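Local atomic coordinates of hypothetical protein (Bacteroides ovatus, PDB entry 4EPS), a protein that probably forms part of the tip of fimbriae, the filamentous cell-surface appendages through which bacteria adhere and build biofilms. Residues 328-340 with 415-429. Numbering follows the deposited sequence. Where two conformers were deposited one is given.
Sequences HPNCVHGLVMSLY and DCESSFPSPSITTGW
Tyr340 lays one face of its ring against Cys416 in the last turn of helix 408-419. CB of Cys416 stands 3.8 Å from the ring centroid, 18° off the normal, while its SG, turned anti to the backbone N (chi1 -179°), slips off the face to meet Tyr340 CB at 3.5 Å. Cysteine suits this place, being slim enough for the ring to lie close to the helix backbone and polarisable enough for an oblique sulfur-aromatic contact. At the far end of the ring, the phenol OH and Asp415 OD2 share a water lying in the ring plane; it donates to the carboxylate across 2.7 Å. A leucine in place of Tyr340 would take away the flat ring and its hydroxyl, and would probably leave Cys416 poorly covered and this water without its second partner. Phe420, just beyond the helix, brings its CD2 side to Tyr340 CB and sets a face over Leu339 CB.

Trp429 lies over strand 334-338 with Ser338 CB over one face of its six-membered ring and CH2 4.0 Å from Val336 CG1. Its indole is pinned by NE1, which donates to Phe420 O at 2.7 Å, nearly straight (171°) and in the ring plane. Ser338 is small enough to let the indole lie close to the strand, and its OG turns aside to Tyr340 O. At the other end, His328 sets its imidazole face squarely over Thr427 CA in a CH-pi contact, 3.7 Å from centroid to carbon; a flat ring can lie this close to backbone. Cys331 SG approaches Ile425 O.

The contact thus packs the helix end and following loop along inner strand 334-338 of the antiparallel sheet and its flanking residues. Without direct hydrogen bonds between the segments, their register probably rests on fitted shapes, with the Tyr340-water-Asp415 link as a polar tie.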
loop_
_atom_site.group_PDB
_atom_site.type_symbol
_atom_site.label_atom_id
_atom_site.label_comp_id
_atom_site.label_asym_id
_atom_site.label_seq_id
_atom_site.Cartn_x
_atom_site.Cartn_y
_atom_site.Cartn_z
ATOM N N HIS A 328 25.805 -5.980 -8.181
ATOM C CA HIS A 328 24.760 -5.102 -7.659
ATOM C C HIS A 328 23.665 -5.969 -7.070
ATOM O O HIS A 328 22.543 -5.974 -7.595
ATOM C CB HIS A 328 24.225 -4.162 -8.772
ATOM C CG HIS A 328 25.260 -3.227 -9.311
ATOM N ND1 HIS A 328 25.956 -3.515 -10.477
ATOM C CD2 HIS A 328 25.726 -2.065 -8.799
ATOM C CE1 HIS A 328 26.803 -2.509 -10.651
ATOM N NE2 HIS A 328 26.710 -1.611 -9.666
ATOM N N PRO A 329 23.967 -6.720 -5.970
ATOM C CA PRO A 329 22.972 -7.662 -5.411
ATOM C C PRO A 329 21.696 -7.019 -4.889
ATOM O O PRO A 329 20.706 -7.717 -4.680
ATOM C CB PRO A 329 23.737 -8.332 -4.252
ATOM C CG PRO A 329 24.812 -7.343 -3.886
ATOM C CD PRO A 329 25.239 -6.789 -5.208
ATOM N N ASN A 330 21.719 -5.705 -4.678
ATOM C CA ASN A 330 20.547 -5.023 -4.155
ATOM C C ASN A 330 19.581 -4.585 -5.287
ATOM O O ASN A 330 18.447 -4.213 -5.001
ATOM C CB ASN A 330 20.987 -3.830 -3.285
ATOM C CG ASN A 330 22.071 -4.179 -2.262
ATOM O OD1 ASN A 330 22.084 -5.262 -1.657
ATOM N ND2 ASN A 330 22.992 -3.256 -2.014
ATOM N N CYS A 331 19.995 -4.685 -6.566
ATOM C CA CYS A 331 19.134 -4.258 -7.693
ATOM C C CYS A 331 18.144 -5.349 -8.116
ATOM O O CYS A 331 18.290 -5.981 -9.150
ATOM C CB CYS A 331 20.006 -3.772 -8.852
ATOM S SG CYS A 331 20.949 -2.268 -8.465
ATOM N N VAL A 332 17.125 -5.562 -7.280
ATOM C CA VAL A 332 16.124 -6.636 -7.441
ATOM C C VAL A 332 14.712 -6.070 -7.614
ATOM O O VAL A 332 13.749 -6.814 -7.474
ATOM C CB VAL A 332 16.199 -7.563 -6.178
ATOM C CG1 VAL A 332 17.582 -8.230 -6.068
ATOM C CG2 VAL A 332 15.866 -6.785 -4.887
ATOM N N HIS A 333 14.582 -4.758 -7.901
ATOM C CA HIS A 333 13.266 -4.111 -7.991
ATOM C C HIS A 333 12.771 -3.931 -9.424
ATOM O O HIS A 333 11.565 -3.990 -9.668
ATOM C CB HIS A 333 13.299 -2.742 -7.290
ATOM C CG HIS A 333 13.802 -2.839 -5.884
ATOM N ND1 HIS A 333 15.121 -2.570 -5.571
ATOM C CD2 HIS A 333 13.155 -3.240 -4.764
ATOM C CE1 HIS A 333 15.233 -2.786 -4.267
ATOM N NE2 HIS A 333 14.072 -3.189 -3.740
ATOM N N GLY A 334 13.682 -3.688 -10.354
ATOM C CA GLY A 334 13.234 -3.529 -11.729
ATOM C C GLY A 334 14.237 -2.866 -12.634
ATOM O O GLY A 334 15.431 -2.795 -12.318
ATOM N N LEU A 335 13.737 -2.423 -13.793
ATOM C CA LEU A 335 14.560 -1.786 -14.807
ATOM C C LEU A 335 13.971 -0.419 -15.127
ATOM O O LEU A 335 12.744 -0.248 -15.108
ATOM C CB LEU A 335 14.585 -2.660 -16.107
ATOM C CG LEU A 335 15.125 -4.088 -15.975
ATOM C CD1 LEU A 335 14.981 -4.845 -17.303
ATOM C CD2 LEU A 335 16.609 -4.093 -15.571
ATOM N N VAL A 336 14.836 0.488 -15.524
ATOM C CA VAL A 336 14.489 1.847 -15.936
ATOM C C VAL A 336 15.033 2.073 -17.330
ATOM O O VAL A 336 16.189 1.762 -17.591
ATOM C CB VAL A 336 15.074 2.901 -14.930
ATOM C CG1 VAL A 336 15.051 4.328 -15.502
ATOM C CG2 VAL A 336 14.342 2.849 -13.583
HETATM N N MSE A 337 14.239 2.714 -18.185
HETATM C CA MSE A 337 14.717 3.136 -19.502
HETATM C C MSE A 337 15.009 4.641 -19.460
HETATM O O MSE A 337 14.186 5.421 -18.983
HETATM C CB MSE A 337 13.704 2.827 -20.603
HETATM C CG MSE A 337 14.274 3.140 -21.998
HETATM SE SE MSE A 337 12.975 2.728 -23.372
HETATM C CE MSE A 337 11.680 4.063 -22.893
ATOM N N SER A 338 16.127 5.038 -20.043
ATOM C CA SER A 338 16.584 6.417 -20.101
ATOM C C SER A 338 15.631 7.325 -20.862
ATOM O O SER A 338 15.087 6.906 -21.874
ATOM C CB SER A 338 17.946 6.460 -20.819
ATOM O OG SER A 338 17.833 6.105 -22.210
ATOM N N LEU A 339 15.515 8.606 -20.435
ATOM C CA LEU A 339 14.881 9.646 -21.267
ATOM C C LEU A 339 15.816 9.943 -22.448
ATOM O O LEU A 339 15.397 10.470 -23.484
ATOM C CB LEU A 339 14.676 10.950 -20.469
ATOM C CG LEU A 339 13.783 10.862 -19.225
ATOM C CD1 LEU A 339 13.465 12.267 -18.685
ATOM C CD2 LEU A 339 12.488 10.123 -19.520
ATOM N N TYR A 340 17.108 9.692 -22.232
ATOM C CA TYR A 340 18.143 9.891 -23.253
ATOM C C TYR A 340 17.879 9.049 -24.480
ATOM O O TYR A 340 17.565 7.854 -24.366
ATOM C CB TYR A 340 19.525 9.516 -22.683
ATOM C CG TYR A 340 20.673 9.615 -23.680
ATOM C CD1 TYR A 340 20.974 8.555 -24.543
ATOM C CD2 TYR A 340 21.431 10.778 -23.792
ATOM C CE1 TYR A 340 21.992 8.657 -25.493
ATOM C CE2 TYR A 340 22.483 10.874 -24.709
ATOM C CZ TYR A 340 22.753 9.813 -25.560
ATOM O OH TYR A 340 23.775 9.895 -26.469
ATOM N N ASP A 415 27.649 10.034 -22.545
ATOM C CA ASP A 415 26.754 11.168 -22.781
ATOM C C ASP A 415 25.454 11.017 -22.015
ATOM O O ASP A 415 24.956 12.005 -21.479
ATOM C CB ASP A 415 26.440 11.314 -24.270
ATOM C CG ASP A 415 27.566 11.866 -25.121
ATOM O OD1 ASP A 415 28.618 12.250 -24.547
ATOM O OD2 ASP A 415 27.411 11.884 -26.370
ATOM N N CYS A 416 24.896 9.776 -21.964
ATOM C CA CYS A 416 23.657 9.504 -21.212
ATOM C C CYS A 416 23.922 9.741 -19.722
ATOM O O CYS A 416 23.159 10.440 -19.059
ATOM C CB CYS A 416 23.181 8.073 -21.482
ATOM S SG CYS A 416 21.648 7.613 -20.628
ATOM N N GLU A 417 25.033 9.216 -19.215
ATOM C CA GLU A 417 25.424 9.362 -17.812
ATOM C C GLU A 417 25.675 10.845 -17.455
ATOM O O GLU A 417 25.320 11.278 -16.349
ATOM C CB GLU A 417 26.691 8.506 -17.537
ATOM C CG GLU A 417 27.280 8.591 -16.129
ATOM C CD GLU A 417 26.325 8.435 -14.955
ATOM O OE1 GLU A 417 25.366 7.635 -15.054
ATOM O OE2 GLU A 417 26.562 9.094 -13.916
ATOM N N SER A 418 26.276 11.608 -18.383
ATOM C CA SER A 418 26.577 13.032 -18.158
ATOM C C SER A 418 25.301 13.853 -18.030
ATOM O O SER A 418 25.192 14.663 -17.108
ATOM C CB SER A 418 27.437 13.586 -19.292
ATOM O OG SER A 418 28.738 13.023 -19.240
ATOM N N SER A 419 24.339 13.649 -18.937
ATOM C CA SER A 419 23.074 14.395 -18.931
ATOM C C SER A 419 22.064 13.890 -17.900
ATOM O O SER A 419 21.251 14.682 -17.428
ATOM C CB SER A 419 22.426 14.351 -20.308
ATOM O OG SER A 419 23.244 14.964 -21.288
ATOM N N PHE A 420 22.054 12.573 -17.619
ATOM C CA PHE A 420 21.075 11.938 -16.714
ATOM C C PHE A 420 21.813 10.990 -15.775
ATOM O O PHE A 420 21.749 9.766 -15.953
ATOM C CB PHE A 420 20.009 11.195 -17.537
ATOM C CG PHE A 420 19.336 12.052 -18.575
ATOM C CD1 PHE A 420 18.240 12.842 -18.245
ATOM C CD2 PHE A 420 19.775 12.047 -19.899
ATOM C CE1 PHE A 420 17.596 13.625 -19.216
ATOM C CE2 PHE A 420 19.132 12.834 -20.876
ATOM C CZ PHE A 420 18.041 13.612 -20.526
ATOM N N PRO A 421 22.543 11.542 -14.786
ATOM C CA PRO A 421 23.357 10.686 -13.921
ATOM C C PRO A 421 22.531 9.676 -13.154
ATOM O O PRO A 421 21.540 10.013 -12.488
ATOM C CB PRO A 421 24.085 11.678 -12.981
ATOM C CG PRO A 421 23.335 12.943 -13.090
ATOM C CD PRO A 421 22.727 12.978 -14.453
ATOM N N SER A 422 22.964 8.427 -13.255
ATOM C CA SER A 422 22.326 7.311 -12.576
ATOM C C SER A 422 22.646 7.353 -11.060
ATOM O O SER A 422 23.774 7.697 -10.669
ATOM C CB SER A 422 22.787 5.986 -13.186
ATOM O OG SER A 422 24.187 5.816 -13.044
ATOM N N PRO A 423 21.688 6.964 -10.198
ATOM C CA PRO A 423 21.970 6.944 -8.742
ATOM C C PRO A 423 23.048 5.906 -8.413
ATOM O O PRO A 423 23.149 4.887 -9.094
ATOM C CB PRO A 423 20.619 6.524 -8.124
ATOM C CG PRO A 423 19.586 6.795 -9.183
ATOM C CD PRO A 423 20.297 6.557 -10.491
ATOM N N SER A 424 23.821 6.130 -7.331
ATOM C CA SER A 424 24.900 5.213 -6.908
ATOM C C SER A 424 24.375 3.823 -6.536
ATOM O O SER A 424 25.105 2.836 -6.645
ATOM C CB SER A 424 25.642 5.813 -5.702
ATOM O OG SER A 424 24.745 5.969 -4.605
ATOM N N ILE A 425 23.106 3.732 -6.120
ATOM C CA ILE A 425 22.495 2.458 -5.716
ATOM C C ILE A 425 22.074 1.585 -6.919
ATOM O O ILE A 425 21.645 0.456 -6.715
ATOM C CB ILE A 425 21.288 2.703 -4.780
ATOM C CG1 ILE A 425 20.204 3.600 -5.458
ATOM C CG2 ILE A 425 21.798 3.284 -3.419
ATOM C CD1 ILE A 425 18.877 3.686 -4.733
ATOM N N THR A 426 22.176 2.103 -8.135
ATOM C CA THR A 426 21.783 1.351 -9.348
ATOM C C THR A 426 22.987 0.722 -10.054
ATOM O O THR A 426 24.138 0.950 -9.678
ATOM C CB THR A 426 21.026 2.283 -10.337
ATOM O OG1 THR A 426 21.946 3.204 -10.951
ATOM C CG2 THR A 426 19.847 3.002 -9.681
ATOM N N THR A 427 22.713 -0.029 -11.151
ATOM C CA THR A 427 23.761 -0.645 -11.952
ATOM C C THR A 427 24.570 0.381 -12.729
ATOM O O THR A 427 25.661 0.071 -13.199
ATOM C CB THR A 427 23.103 -1.597 -13.007
ATOM O OG1 THR A 427 22.247 -0.820 -13.860
ATOM C CG2 THR A 427 22.326 -2.743 -12.388
ATOM N N GLY A 428 23.974 1.542 -12.975
ATOM C CA GLY A 428 24.489 2.508 -13.925
ATOM C C GLY A 428 23.867 2.145 -15.280
ATOM O O GLY A 428 23.244 1.081 -15.425
ATOM N N TRP A 429 24.000 3.020 -16.262
ATOM C CA TRP A 429 23.402 2.835 -17.589
ATOM C C TRP A 429 24.147 1.784 -18.449
ATOM O O TRP A 429 25.387 1.764 -18.488
ATOM C CB TRP A 429 23.386 4.171 -18.364
ATOM C CG TRP A 429 22.530 5.256 -17.754
ATOM C CD1 TRP A 429 22.955 6.479 -17.299
ATOM C CD2 TRP A 429 21.100 5.239 -17.585
ATOM N NE1 TRP A 429 21.881 7.217 -16.863
ATOM C CE2 TRP A 429 20.731 6.480 -17.017
ATOM C CE3 TRP A 429 20.091 4.297 -17.874
ATOM C CZ2 TRP A 429 19.401 6.806 -16.731
ATOM C CZ3 TRP A 429 18.773 4.611 -17.571
ATOM C CH2 TRP A 429 18.433 5.856 -17.016
HETATM O O HOH W 1 24.771 12.207 -26.865
#